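Local coordinates for protein putative alpha-galactosidase (Bacteroides fragilis, PDB 4NZJ) that probably hydrolyses terminal, non-reducing alpha-D-galactose residues from alpha-galactosides, as a glycoside hydrolase family 27 enzyme with a TIM-barrel catalytic domain, at residues L181-D186 and A210-D215; R390-S395 and D402-P407; V415-R420 and L459-A464. All coordinates share one frame; numbering follows the deposited sequence. Where two conformers were deposited one is given.

Contact 1: L181-D186 and A210-D215; sequences LGIYSD and ASWGVD
Leu-181 and Asp-215 are joined by two hydrogen bonds, one between backbones and one from Leu-181 N to the carboxylate. Asp-215 N donates to Leu-181 O at 2.7 Å, while Leu-181 N returns a nearly straight bond (168°) to the anti lone pair of Asp-215 OD2 at 2.8 Å. OD2 also bonds His-175 and OD1 forms a salt bridge with Arg-247, so both oxygens of this buried acid have partners, which would probably favour its charged form.

Val-214 and Ile-183 supply the apolar half, their side chains crossing at about a right angle. Ile-183 CG2 faces both Val-214 methyls, 3.8 Å from CG1 and 4.1 Å from CG2, and Val-214 CG2 is also 4.3 Å from Leu-181 CD2. The other branch of Ile-183, with CG1 anti to the backbone N (chi1 -154°), takes CD1 to the edge of the Trp-212 ring near its plane, 4.0 Å from CZ3. Gly-213, at positive phi (89°), ends the helix in a Schellman motif and turns the chain toward Val-214. This is the helix-to-strand return of a beta-alpha-beta unit in the TIM barrel: strand 180-186 pairs with strand 216-220, helix 202-212 packs outside through Phe-209, and helix 166-176 covers Leu-181.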
ATOM      1  N   LEU A 181      11.171   1.346   6.700  1.00 17.88           N
ATOM      2  CA  LEU A 181      11.984   2.107   5.756  1.00 16.97           C
ATOM      3  C   LEU A 181      12.168   1.366   4.438  1.00 16.08           C
ATOM      4  O   LEU A 181      12.638   0.229   4.416  1.00 17.13           O
ATOM      5  CB  LEU A 181      13.364   2.396   6.347  1.00 18.04           C
ATOM      6  CG  LEU A 181      14.321   3.118   5.397  1.00 19.44           C
ATOM      7  CD1 LEU A 181      13.792   4.496   5.053  1.00 20.38           C
ATOM      8  CD2 LEU A 181      15.708   3.222   5.995  1.00 21.15           C
ATOM      9  N   GLY A 182      11.830   2.034   3.340  1.00 15.40           N
ATOM     10  CA  GLY A 182      12.118   1.522   2.011  1.00 15.31           C
ATOM     11  C   GLY A 182      13.313   2.213   1.380  1.00 15.80           C
ATOM     12  O   GLY A 182      13.610   3.376   1.678  1.00 16.83           O
ATOM     13  N   ILE A 183      14.006   1.480   0.509  1.00 15.99           N
ATOM     14  CA  ILE A 183      15.145   2.014  -0.210  1.00 16.05           C
ATOM     15  C   ILE A 183      15.025   1.560  -1.657  1.00 17.12           C
ATOM     16  O   ILE A 183      14.147   0.768  -1.994  1.00 16.63           O
ATOM     17  CB  ILE A 183      16.483   1.588   0.445  1.00 17.83           C
ATOM     18  CG1 ILE A 183      17.600   2.596   0.134  1.00 20.83           C
ATOM     19  CG2 ILE A 183      16.879   0.170   0.050  1.00 18.60           C
ATOM     20  CD1 ILE A 183      18.689   2.608   1.179  1.00 21.74           C
ATOM     21  N   TYR A 184      15.895   2.093  -2.502  1.00 17.83           N
ATOM     22  CA  TYR A 184      15.780   1.935  -3.936  1.00 17.71           C
ATOM     23  C   TYR A 184      17.106   1.500  -4.534  1.00 16.78           C
ATOM     24  O   TYR A 184      18.161   2.036  -4.193  1.00 16.71           O
ATOM     25  CB  TYR A 184      15.354   3.275  -4.546  1.00 17.58           C
ATOM     26  CG  TYR A 184      15.420   3.342  -6.054  1.00 18.06           C
ATOM     27  CD1 TYR A 184      16.610   3.627  -6.700  1.00 17.97           C
ATOM     28  CD2 TYR A 184      14.289   3.113  -6.835  1.00 19.82           C
ATOM     29  CE1 TYR A 184      16.681   3.684  -8.080  1.00 19.45           C
ATOM     30  CE2 TYR A 184      14.349   3.165  -8.220  1.00 19.75           C
ATOM     31  CZ  TYR A 184      15.551   3.454  -8.837  1.00 19.63           C
ATOM     32  OH  TYR A 184      15.640   3.514 -10.212  1.00 21.69           O
ATOM     33  N   SER A 185      17.055   0.543  -5.452  1.00 16.33           N
ATOM     34  CA  SER A 185      18.191   0.279  -6.319  1.00 16.44           C
ATOM     35  C   SER A 185      17.683  -0.198  -7.674  1.00 16.44           C
ATOM     36  O   SER A 185      16.490  -0.076  -7.980  1.00 16.28           O
ATOM     37  CB  SER A 185      19.152  -0.725  -5.696  1.00 17.40           C
ATOM     38  OG  SER A 185      20.355  -0.791  -6.452  1.00 18.64           O
ATOM     39  N   ASP A 186      18.592  -0.706  -8.497  1.00 17.33           N
ATOM     40  CA  ASP A 186      18.285  -1.031  -9.883  1.00 17.71           C
ATOM     41  C   ASP A 186      19.113  -2.246 -10.279  1.00 17.41           C
ATOM     42  O   ASP A 186      20.274  -2.377  -9.855  1.00 18.36           O
ATOM     43  CB  ASP A 186      18.643   0.180 -10.750  1.00 19.12           C
ATOM     44  CG  ASP A 186      18.152   0.069 -12.173  1.00 20.85           C
ATOM     45  OD1 ASP A 186      18.733  -0.723 -12.943  1.00 21.69           O
ATOM     46  OD2 ASP A 186      17.207   0.811 -12.528  1.00 21.46           O
ATOM     47  N   ALA A 210      20.227  -4.478   4.987  1.00 17.99           N
ATOM     48  CA  ALA A 210      19.805  -5.115   6.230  1.00 19.07           C
ATOM     49  C   ALA A 210      20.523  -4.516   7.440  1.00 19.59           C
ATOM     50  O   ALA A 210      19.898  -4.267   8.475  1.00 19.89           O
ATOM     51  CB  ALA A 210      20.019  -6.618   6.163  1.00 18.62           C
ATOM     52  N   SER A 211      21.822  -4.255   7.308  1.00 19.16           N
ATOM     53  CA  SER A 211      22.586  -3.644   8.403  1.00 19.84           C
ATOM     54  C   SER A 211      22.059  -2.250   8.763  1.00 21.06           C
ATOM     55  O   SER A 211      22.168  -1.818   9.920  1.00 20.55           O
ATOM     56  CB  SER A 211      24.087  -3.595   8.078  1.00 21.50           C
ATOM     57  OG  SER A 211      24.400  -2.547   7.177  1.00 23.54           O
ATOM     58  N   TRP A 212      21.489  -1.553   7.782  1.00 19.13           N
ATOM     59  CA  TRP A 212      20.926  -0.226   8.015  1.00 19.76           C
ATOM     60  C   TRP A 212      19.502  -0.264   8.558  1.00 20.71           C
ATOM     61  O   TRP A 212      18.969   0.771   8.954  1.00 23.29           O
ATOM     62  CB  TRP A 212      20.935   0.598   6.733  1.00 20.20           C
ATOM     63  CG  TRP A 212      22.277   0.770   6.126  1.00 19.94           C
ATOM     64  CD1 TRP A 212      23.487   0.670   6.749  1.00 21.33           C
ATOM     65  CD2 TRP A 212      22.552   1.093   4.761  1.00 21.17           C
ATOM     66  NE1 TRP A 212      24.501   0.902   5.853  1.00 22.87           N
ATOM     67  CE2 TRP A 212      23.952   1.156   4.620  1.00 21.79           C
ATOM     68  CE3 TRP A 212      21.746   1.321   3.636  1.00 21.35           C
ATOM     69  CZ2 TRP A 212      24.568   1.449   3.402  1.00 22.46           C
ATOM     70  CZ3 TRP A 212      22.359   1.607   2.426  1.00 21.02           C
ATOM     71  CH2 TRP A 212      23.754   1.666   2.317  1.00 22.08           C
ATOM     72  N   GLY A 213      18.878  -1.439   8.548  1.00 19.60           N
ATOM     73  CA  GLY A 213      17.511  -1.596   9.038  1.00 19.81           C
ATOM     74  C   GLY A 213      16.437  -1.379   7.988  1.00 18.17           C
ATOM     75  O   GLY A 213      15.289  -1.090   8.316  1.00 18.83           O
ATOM     76  N   VAL A 214      16.803  -1.522   6.718  1.00 17.32           N
ATOM     77  CA  VAL A 214      15.853  -1.405   5.616  1.00 16.88           C
ATOM     78  C   VAL A 214      14.798  -2.517   5.692  1.00 17.02           C
ATOM     79  O   VAL A 214      15.110  -3.664   6.028  1.00 17.97           O
ATOM     80  CB  VAL A 214      16.594  -1.452   4.267  1.00 17.14           C
ATOM     81  CG1 VAL A 214      15.637  -1.646   3.094  1.00 17.69           C
ATOM     82  CG2 VAL A 214      17.425  -0.187   4.091  1.00 17.71           C
ATOM     83  N   ASP A 215      13.556  -2.150   5.379  1.00 16.98           N
ATOM     84  CA  ASP A 215      12.410  -3.049   5.459  1.00 16.03           C
ATOM     85  C   ASP A 215      11.764  -3.343   4.099  1.00 16.58           C
ATOM     86  O   ASP A 215      10.923  -4.231   3.991  1.00 16.97           O
ATOM     87  CB  ASP A 215      11.365  -2.426   6.376  1.00 17.54           C
ATOM     88  CG  ASP A 215      11.920  -2.122   7.752  1.00 20.15           C
ATOM     89  OD1 ASP A 215      12.296  -3.087   8.448  1.00 22.13           O
ATOM     90  OD2 ASP A 215      12.003  -0.927   8.126  1.00 18.17           O
TER

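Contact 2: R390-S395 and D402-P407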
ATOM      1  N   ARG A 390      -8.377 -10.552  -2.191  1.00 22.69           N
ATOM      2  CA  ARG A 390      -8.813 -10.664  -3.580  0.50 23.41           C
ATOM      3  C   ARG A 390      -8.752  -9.301  -4.266  1.00 21.34           C
ATOM      4  O   ARG A 390      -9.264  -8.308  -3.746  1.00 20.60           O
ATOM      5  CB  ARG A 390     -10.237 -11.222  -3.659  0.50 26.17           C
ATOM      6  CG  ARG A 390     -10.398 -12.639  -3.129  0.50 30.74           C
ATOM      7  CD  ARG A 390     -10.206 -13.698  -4.207  0.50 32.95           C
ATOM      8  NE  ARG A 390     -11.060 -14.863  -3.972  0.50 36.58           N
ATOM      9  CZ  ARG A 390     -10.716 -15.916  -3.235  0.50 39.01           C
ATOM     10  NH1 ARG A 390      -9.523 -15.975  -2.659  0.50 39.91           N
ATOM     11  NH2 ARG A 390     -11.569 -16.918  -3.079  0.50 40.27           N
ATOM     12  N   GLN A 391      -8.117  -9.251  -5.432  1.00 19.34           N
ATOM     13  CA  GLN A 391      -8.178  -8.078  -6.283  1.00 18.34           C
ATOM     14  C   GLN A 391      -9.545  -8.083  -6.958  1.00 18.19           C
ATOM     15  O   GLN A 391      -9.928  -9.074  -7.570  1.00 19.25           O
ATOM     16  CB  GLN A 391      -7.062  -8.108  -7.330  1.00 18.33           C
ATOM     17  CG  GLN A 391      -7.180  -7.049  -8.410  1.00 17.03           C
ATOM     18  CD  GLN A 391      -5.899  -6.875  -9.205  1.00 17.21           C
ATOM     19  OE1 GLN A 391      -4.797  -6.987  -8.662  1.00 18.46           O
ATOM     20  NE2 GLN A 391      -6.039  -6.595 -10.496  1.00 17.00           N
ATOM     21  N   ALA A 392     -10.282  -6.985  -6.837  1.00 17.69           N
ATOM     22  CA  ALA A 392     -11.606  -6.898  -7.460  1.00 17.88           C
ATOM     23  C   ALA A 392     -11.544  -7.198  -8.951  1.00 18.96           C
ATOM     24  O   ALA A 392     -10.609  -6.782  -9.636  1.00 19.10           O
ATOM     25  CB  ALA A 392     -12.201  -5.521  -7.256  1.00 17.99           C
ATOM     26  N   GLU A 393     -12.549  -7.913  -9.437  1.00 18.98           N
ATOM     27  CA  GLU A 393     -12.738  -8.118 -10.862  1.00 20.89           C
ATOM     28  C   GLU A 393     -13.619  -7.004 -11.389  1.00 20.31           C
ATOM     29  O   GLU A 393     -14.558  -6.578 -10.709  1.00 20.84           O
ATOM     30  CB  GLU A 393     -13.422  -9.454 -11.123  1.00 24.37           C
ATOM     31  CG  GLU A 393     -12.542 -10.668 -10.877  1.00 30.32           C
ATOM     32  CD  GLU A 393     -13.314 -11.965 -11.010  1.00 40.22           C
ATOM     33  OE1 GLU A 393     -14.081 -12.297 -10.083  1.00 47.47           O
ATOM     34  OE2 GLU A 393     -13.157 -12.657 -12.038  1.00 47.39           O
ATOM     35  N   ARG A 394     -13.329  -6.539 -12.600  1.00 18.93           N
ATOM     36  CA  ARG A 394     -14.226  -5.616 -13.276  1.00 19.37           C
ATOM     37  C   ARG A 394     -15.227  -6.469 -14.039  1.00 20.65           C
ATOM     38  O   ARG A 394     -14.998  -6.861 -15.189  1.00 21.56           O
ATOM     39  CB  ARG A 394     -13.468  -4.657 -14.192  1.00 19.33           C
ATOM     40  CG  ARG A 394     -14.379  -3.626 -14.845  1.00 20.52           C
ATOM     41  CD  ARG A 394     -13.609  -2.644 -15.699  1.00 21.40           C
ATOM     42  NE  ARG A 394     -12.934  -3.310 -16.808  1.00 22.29           N
ATOM     43  CZ  ARG A 394     -12.045  -2.730 -17.617  1.00 25.51           C
ATOM     44  NH1 ARG A 394     -11.702  -1.464 -17.444  1.00 28.86           N
ATOM     45  NH2 ARG A 394     -11.494  -3.423 -18.599  1.00 28.34           N
ATOM     46  N   SER A 395     -16.334  -6.776 -13.367  1.00 20.20           N
ATOM     47  CA  SER A 395     -17.342  -7.691 -13.890  1.00 21.18           C
ATOM     48  C   SER A 395     -18.076  -7.127 -15.097  1.00 19.60           C
ATOM     49  O   SER A 395     -18.500  -7.882 -15.981  1.00 19.80           O
ATOM     50  CB  SER A 395     -18.349  -8.042 -12.796  1.00 23.34           C
ATOM     51  OG  SER A 395     -17.692  -8.641 -11.694  1.00 26.88           O
ATOM     52  N   ASP A 402     -18.237   1.260 -14.879  1.00 19.21           N
ATOM     53  CA  ASP A 402     -17.743  -0.049 -14.500  1.00 18.89           C
ATOM     54  C   ASP A 402     -18.494  -0.538 -13.269  1.00 19.53           C
ATOM     55  O   ASP A 402     -18.899   0.266 -12.417  1.00 19.90           O
ATOM     56  CB  ASP A 402     -16.292  -0.009 -14.033  1.00 18.89           C
ATOM     57  CG  ASP A 402     -15.306   0.390 -15.101  1.00 20.07           C
ATOM     58  OD1 ASP A 402     -15.648   0.379 -16.297  1.00 20.83           O
ATOM     59  OD2 ASP A 402     -14.158   0.685 -14.691  1.00 20.97           O
ATOM     60  N   ILE A 403     -18.625  -1.856 -13.164  1.00 18.87           N
ATOM     61  CA  ILE A 403     -18.989  -2.518 -11.916  0.50 19.25           C
ATOM     62  C   ILE A 403     -17.824  -3.420 -11.526  1.00 19.22           C
ATOM     63  O   ILE A 403     -17.495  -4.349 -12.265  1.00 19.00           O
ATOM     64  CB  ILE A 403     -20.248  -3.396 -12.069  0.50 21.11           C
ATOM     65  CG1 ILE A 403     -21.446  -2.554 -12.509  0.50 22.21           C
ATOM     66  CG2 ILE A 403     -20.565  -4.111 -10.760  0.50 21.92           C
ATOM     67  CD1 ILE A 403     -21.790  -1.437 -11.552  0.50 22.41           C
ATOM     68  N   TRP A 404     -17.196  -3.130 -10.389  1.00 17.88           N
ATOM     69  CA  TRP A 404     -16.097  -3.935  -9.863  1.00 17.80           C
ATOM     70  C   TRP A 404     -16.599  -4.693  -8.645  1.00 19.89           C
ATOM     71  O   TRP A 404     -17.368  -4.152  -7.855  1.00 19.14           O
ATOM     72  CB  TRP A 404     -14.930  -3.051  -9.445  1.00 17.94           C
ATOM     73  CG  TRP A 404     -14.239  -2.323 -10.546  1.00 17.85           C
ATOM     74  CD1 TRP A 404     -14.683  -1.217 -11.208  1.00 17.63           C
ATOM     75  CD2 TRP A 404     -12.941  -2.614 -11.075  1.00 17.38           C
ATOM     76  NE1 TRP A 404     -13.751  -0.815 -12.138  1.00 17.84           N
ATOM     77  CE2 TRP A 404     -12.669  -1.651 -12.070  1.00 17.56           C
ATOM     78  CE3 TRP A 404     -11.987  -3.600 -10.809  1.00 17.86           C
ATOM     79  CZ2 TRP A 404     -11.480  -1.649 -12.808  1.00 17.92           C
ATOM     80  CZ3 TRP A 404     -10.799  -3.595 -11.541  1.00 18.00           C
ATOM     81  CH2 TRP A 404     -10.561  -2.625 -12.527  1.00 16.68           C
ATOM     82  N   VAL A 405     -16.145  -5.931  -8.479  1.00 18.49           N
ATOM     83  CA  VAL A 405     -16.649  -6.804  -7.421  1.00 20.07           C
ATOM     84  C   VAL A 405     -15.491  -7.483  -6.705  1.00 20.56           C
ATOM     85  O   VAL A 405     -14.644  -8.114  -7.343  1.00 20.28           O
ATOM     86  CB  VAL A 405     -17.587  -7.879  -7.994  1.00 22.20           C
ATOM     87  CG1 VAL A 405     -18.155  -8.746  -6.880  1.00 23.52           C
ATOM     88  CG2 VAL A 405     -18.705  -7.225  -8.789  1.00 23.36           C
ATOM     89  N   LYS A 406     -15.471  -7.356  -5.379  1.00 21.00           N
ATOM     90  CA  LYS A 406     -14.404  -7.904  -4.540  1.00 20.38           C
ATOM     91  C   LYS A 406     -15.008  -8.787  -3.444  1.00 21.68           C
ATOM     92  O   LYS A 406     -15.612  -8.273  -2.502  1.00 22.45           O
ATOM     93  CB  LYS A 406     -13.610  -6.757  -3.905  1.00 20.24           C
ATOM     94  CG  LYS A 406     -12.297  -7.139  -3.215  1.00 21.00           C
ATOM     95  CD  LYS A 406     -11.821  -5.978  -2.352  1.00 20.95           C
ATOM     96  CE  LYS A 406     -10.330  -5.992  -2.040  1.00 21.93           C
ATOM     97  NZ  LYS A 406      -9.857  -7.236  -1.382  1.00 21.37           N
ATOM     98  N   PRO A 407     -14.840 -10.114  -3.550  1.00 23.01           N
ATOM     99  CA  PRO A 407     -15.251 -10.983  -2.445  1.00 24.28           C
ATOM    100  C   PRO A 407     -14.435 -10.688  -1.190  1.00 23.98           C
ATOM    101  O   PRO A 407     -13.251 -10.383  -1.298  1.00 22.87           O
ATOM    102  CB  PRO A 407     -14.954 -12.397  -2.973  1.00 26.29           C
ATOM    103  CG  PRO A 407     -14.850 -12.246  -4.455  1.00 27.16           C
ATOM    104  CD  PRO A 407     -14.278 -10.883  -4.672  1.00 25.09           C
TER
HETATM  105  O   HOH W   1     -10.809  -9.622  -0.271  1.00 21.31           O
HETATM  106  O   HOH W   2     -15.110 -10.821  -8.041  1.00 34.33           O
HETATM  107  O   HOH W   3     -11.787   0.545 -15.897  1.00 34.68           O
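Arg-394 lays its aliphatic chain over the Trp-404 indole, with CB 3.6 Å from the six-membered ring centroid and 4° off the normal, a CH-pi contact. CG stands anti to the backbone N (chi1 -176°), which carries the chain on across the ring until CD lies 3.5 Å from Asp-402 OD2. The same oxygen accepts from Trp-404 NE1 (3.0 Å), which helps hold the indole, although the acceptor lies 20° out of the ring plane. Ala-392 O sits at the ring edge, in plane. Arg-394 and Asp-402 form no salt bridge with each other; their charges are met by Glu-301 and Arg-420.

Strands 393-397 and 401-407 form an antiparallel beta hairpin at the edge of the C-terminal beta-sandwich. Glu-393 and Val-405 are a hydrogen-bonded pair, with Val-405 N to Glu-393 O at 2.8 Å; Arg-394 and Trp-404 are a non-hydrogen-bonded pair.

The side of the exposed Glu-393 and Ser-395 is looser: a water joins Glu-393 OE1 to Val-405 O, and the Ser-395 N to Ile-403 O bond (2.9 Å) is weak, though Ser-395 OG touches Val-405 CG2 locally at 3.4 Å. Beyond the last bridged pair, where residues 390-392 are no longer strand, Lys-406 NZ bonds Arg-390 O (2.7 Å), and another water links that ammonium to Arg-390 N and Pro-407 O.

Contact 3: V415-R420 and L459-A464; sequences VACFNR and LIVKLA
Leu-463 pushes its CD1 methyl between Cys-417 and Asn-419, side chains two residues apart on strand 413-419. CD1 lies 3.8 Å from Asn-419 CB and 4.1 Å from Cys-417 CB, and Cys-417 O is 3.7 Å from the same methyl, so the branch touches backbone as well as side chains. CG of Leu-463 is anti to its carbonyl carbon, with both methyls directed at the facing strand. Two residues earlier on the same face of the strand, Val-461 CG1 approaches Cys-417 CB at 4.1 Å, extending the apolar layer.

The polar part lies at one end. Asn-419 ND2 donates to Ala-464 O at 3.0 Å and also to Ser-423 O, the stronger partner. The donor stands 54° above the Ala-464 carbonyl plane rather than on a lone pair, which suggests a modest bond. CG of Asn-419 is anti to the backbone N (chi1 -178°), and that extension carries the amide past Leu-463 to Ala-464, just past strand 458-463.

With Ala-421 N donating to OD1, these bonds help fix the rotation of the amide and tie the side chain to the turn that follows its own strand. Ala-464 N donates to Gln-467 OE1, which helps position the residue whose O receives Asn-419.

The strand axes run 8.2 Å apart at closest approach, with 38° between their directions, too far for backbone pairing: this is face-to-face packing of two sheets in the C-terminal beta-sandwich. Strand 413-419 lies between strands 401-407 and 468-473 in one sheet, and strand 458-463 pairs with 425-430 in the other. On the reverse face of strand 413-419, Phe-418 packs against helix 341-353 through Ser-346 and Leu-350.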
ATOM      1  N   VAL A 415     -18.949  -4.039  -3.770  1.00 21.26           N
ATOM      2  CA  VAL A 415     -19.321  -3.703  -5.136  1.00 20.93           C
ATOM      3  C   VAL A 415     -19.084  -2.214  -5.346  1.00 20.95           C
ATOM      4  O   VAL A 415     -19.615  -1.394  -4.600  1.00 21.97           O
ATOM      5  CB  VAL A 415     -20.798  -4.051  -5.415  1.00 21.52           C
ATOM      6  CG1 VAL A 415     -21.220  -3.592  -6.811  1.00 21.65           C
ATOM      7  CG2 VAL A 415     -21.034  -5.546  -5.246  1.00 22.33           C
ATOM      8  N   ALA A 416     -18.287  -1.872  -6.354  1.00 19.20           N
ATOM      9  CA  ALA A 416     -18.019  -0.475  -6.686  1.00 19.52           C
ATOM     10  C   ALA A 416     -18.642  -0.146  -8.030  1.00 20.73           C
ATOM     11  O   ALA A 416     -18.369  -0.827  -9.020  1.00 20.07           O
ATOM     12  CB  ALA A 416     -16.524  -0.212  -6.728  1.00 21.20           C
ATOM     13  N   CYS A 417     -19.474   0.890  -8.051  1.00 19.48           N
ATOM     14  CA  CYS A 417     -20.071   1.403  -9.278  1.00 20.08           C
ATOM     15  C   CYS A 417     -19.327   2.667  -9.649  1.00 19.77           C
ATOM     16  O   CYS A 417     -19.387   3.654  -8.923  1.00 18.74           O
ATOM     17  CB  CYS A 417     -21.550   1.711  -9.067  1.00 21.68           C
ATOM     18  SG  CYS A 417     -22.514   0.307  -8.481  1.00 25.33           S
ATOM     19  N   PHE A 418     -18.607   2.626 -10.766  1.00 18.51           N
ATOM     20  CA  PHE A 418     -17.692   3.697 -11.123  1.00 17.68           C
ATOM     21  C   PHE A 418     -18.090   4.337 -12.435  1.00 18.72           C
ATOM     22  O   PHE A 418     -18.068   3.698 -13.481  1.00 18.69           O
ATOM     23  CB  PHE A 418     -16.271   3.147 -11.200  1.00 16.84           C
ATOM     24  CG  PHE A 418     -15.276   4.090 -11.815  1.00 18.41           C
ATOM     25  CD1 PHE A 418     -15.205   5.421 -11.417  1.00 20.18           C
ATOM     26  CD2 PHE A 418     -14.380   3.634 -12.784  1.00 19.23           C
ATOM     27  CE1 PHE A 418     -14.272   6.280 -11.978  1.00 20.94           C
ATOM     28  CE2 PHE A 418     -13.448   4.488 -13.349  1.00 20.21           C
ATOM     29  CZ  PHE A 418     -13.393   5.811 -12.947  1.00 21.31           C
ATOM     30  N   ASN A 419     -18.482   5.600 -12.351  1.00 18.79           N
ATOM     31  CA  ASN A 419     -18.831   6.397 -13.507  1.00 19.71           C
ATOM     32  C   ASN A 419     -17.580   7.010 -14.130  1.00 22.28           C
ATOM     33  O   ASN A 419     -16.994   7.925 -13.568  1.00 24.18           O
ATOM     34  CB  ASN A 419     -19.808   7.500 -13.094  1.00 21.16           C
ATOM     35  CG  ASN A 419     -20.266   8.342 -14.261  1.00 22.48           C
ATOM     36  OD1 ASN A 419     -20.139   7.942 -15.415  1.00 22.97           O
ATOM     37  ND2 ASN A 419     -20.825   9.512 -13.966  1.00 22.04           N
ATOM     38  N   ARG A 420     -17.176   6.496 -15.290  1.00 24.52           N
ATOM     39  CA  ARG A 420     -16.058   7.065 -16.050  1.00 28.40           C
ATOM     40  C   ARG A 420     -16.400   8.405 -16.679  1.00 30.46           C
ATOM     41  O   ARG A 420     -15.515   9.233 -16.894  1.00 36.65           O
ATOM     42  CB  ARG A 420     -15.655   6.131 -17.192  1.00 30.19           C
ATOM     43  CG  ARG A 420     -14.365   5.389 -16.970  1.00 34.21           C
ATOM     44  CD  ARG A 420     -14.147   4.406 -18.109  1.00 32.89           C
ATOM     45  NE  ARG A 420     -14.979   3.225 -17.908  1.00 28.53           N
ATOM     46  CZ  ARG A 420     -16.049   2.883 -18.628  1.00 25.53           C
ATOM     47  NH1 ARG A 420     -16.466   3.605 -19.659  1.00 28.23           N
ATOM     48  NH2 ARG A 420     -16.716   1.782 -18.304  1.00 24.23           N
ATOM     49  N   LEU A 459     -31.273  -1.681  -6.212  1.00 32.68           N
ATOM     50  CA  LEU A 459     -30.642  -0.514  -5.618  1.00 32.84           C
ATOM     51  C   LEU A 459     -30.300   0.491  -6.710  1.00 31.59           C
ATOM     52  O   LEU A 459     -29.532   0.189  -7.625  1.00 29.75           O
ATOM     53  CB  LEU A 459     -29.381  -0.913  -4.847  1.00 32.72           C
ATOM     54  CG  LEU A 459     -28.622   0.211  -4.137  1.00 33.51           C
ATOM     55  CD1 LEU A 459     -29.483   0.867  -3.073  1.00 36.29           C
ATOM     56  CD2 LEU A 459     -27.340  -0.334  -3.529  1.00 34.19           C
ATOM     57  N   ILE A 460     -30.892   1.678  -6.610  1.00 32.59           N
ATOM     58  CA  ILE A 460     -30.623   2.757  -7.551  0.50 31.67           C
ATOM     59  C   ILE A 460     -29.384   3.512  -7.085  1.00 30.45           C
ATOM     60  O   ILE A 460     -29.348   4.040  -5.973  1.00 31.00           O
ATOM     61  CB  ILE A 460     -31.825   3.719  -7.669  0.50 33.90           C
ATOM     62  CG1 ILE A 460     -33.064   2.965  -8.160  0.50 35.08           C
ATOM     63  CG2 ILE A 460     -31.503   4.870  -8.615  0.50 33.84           C
ATOM     64  CD1 ILE A 460     -34.326   3.804  -8.195  0.50 36.35           C
ATOM     65  N   VAL A 461     -28.362   3.550  -7.937  1.00 27.64           N
ATOM     66  CA  VAL A 461     -27.106   4.211  -7.625  1.00 25.78           C
ATOM     67  C   VAL A 461     -26.944   5.429  -8.529  1.00 27.05           C
ATOM     68  O   VAL A 461     -26.826   5.287  -9.747  1.00 27.32           O
ATOM     69  CB  VAL A 461     -25.918   3.251  -7.822  1.00 24.34           C
ATOM     70  CG1 VAL A 461     -24.598   3.950  -7.539  1.00 23.13           C
ATOM     71  CG2 VAL A 461     -26.089   2.019  -6.943  1.00 24.84           C
ATOM     72  N   LYS A 462     -26.975   6.616  -7.925  1.00 26.45           N
ATOM     73  CA  LYS A 462     -26.845   7.878  -8.650  0.50 27.20           C
ATOM     74  C   LYS A 462     -25.409   8.364  -8.551  1.00 25.91           C
ATOM     75  O   LYS A 462     -24.897   8.568  -7.450  1.00 25.81           O
ATOM     76  CB  LYS A 462     -27.786   8.932  -8.061  0.50 29.29           C
ATOM     77  CG  LYS A 462     -29.262   8.625  -8.238  0.50 31.52           C
ATOM     78  CD  LYS A 462     -29.651   8.666  -9.704  0.50 32.85           C
ATOM     79  CE  LYS A 462     -31.155   8.729  -9.887  0.50 35.75           C
ATOM     80  NZ  LYS A 462     -31.531   8.817 -11.326  0.50 36.76           N
ATOM     81  N   LEU A 463     -24.753   8.535  -9.696  1.00 24.29           N
ATOM     82  CA  LEU A 463     -23.347   8.910  -9.730  1.00 22.53           C
ATOM     83  C   LEU A 463     -23.140  10.267 -10.392  1.00 22.49           C
ATOM     84  O   LEU A 463     -23.654  10.523 -11.478  1.00 23.21           O
ATOM     85  CB  LEU A 463     -22.547   7.841 -10.484  1.00 22.20           C
ATOM     86  CG  LEU A 463     -22.583   6.429  -9.891  1.00 22.37           C
ATOM     87  CD1 LEU A 463     -21.979   5.403 -10.842  1.00 22.61           C
ATOM     88  CD2 LEU A 463     -21.864   6.392  -8.551  1.00 22.20           C
ATOM     89  N   ALA A 464     -22.390  11.132  -9.717  1.00 22.64           N
ATOM     90  CA  ALA A 464     -21.915  12.375 -10.315  1.00 22.89           C
ATOM     91  C   ALA A 464     -20.832  12.030 -11.341  1.00 21.70           C
ATOM     92  O   ALA A 464     -20.356  10.890 -11.374  1.00 20.83           O
ATOM     93  CB  ALA A 464     -21.349  13.291  -9.244  1.00 23.47           C
TER

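From the N terminus, contact 1 comes first and closes a loop of 23 residues within the TIM barrel, joining strand 180-186 to the end of helix 202-212. Contact 2 closes a short hairpin of six intervening residues, and contact 3 closes a loop of 38 intervening residues and joins the two sheets of the C-terminal domain. The three follow in series, none nesting or crossing. Contact 1 lies about 34 and 41 Å, centre to centre, from the others, across the chain's centre. Contacts 2 and 3 touch: strands 401-407 and 413-419 are sheet neighbours, and Asp-402 OD1 forms a 2.7 Å salt bridge with Arg-420 NH2.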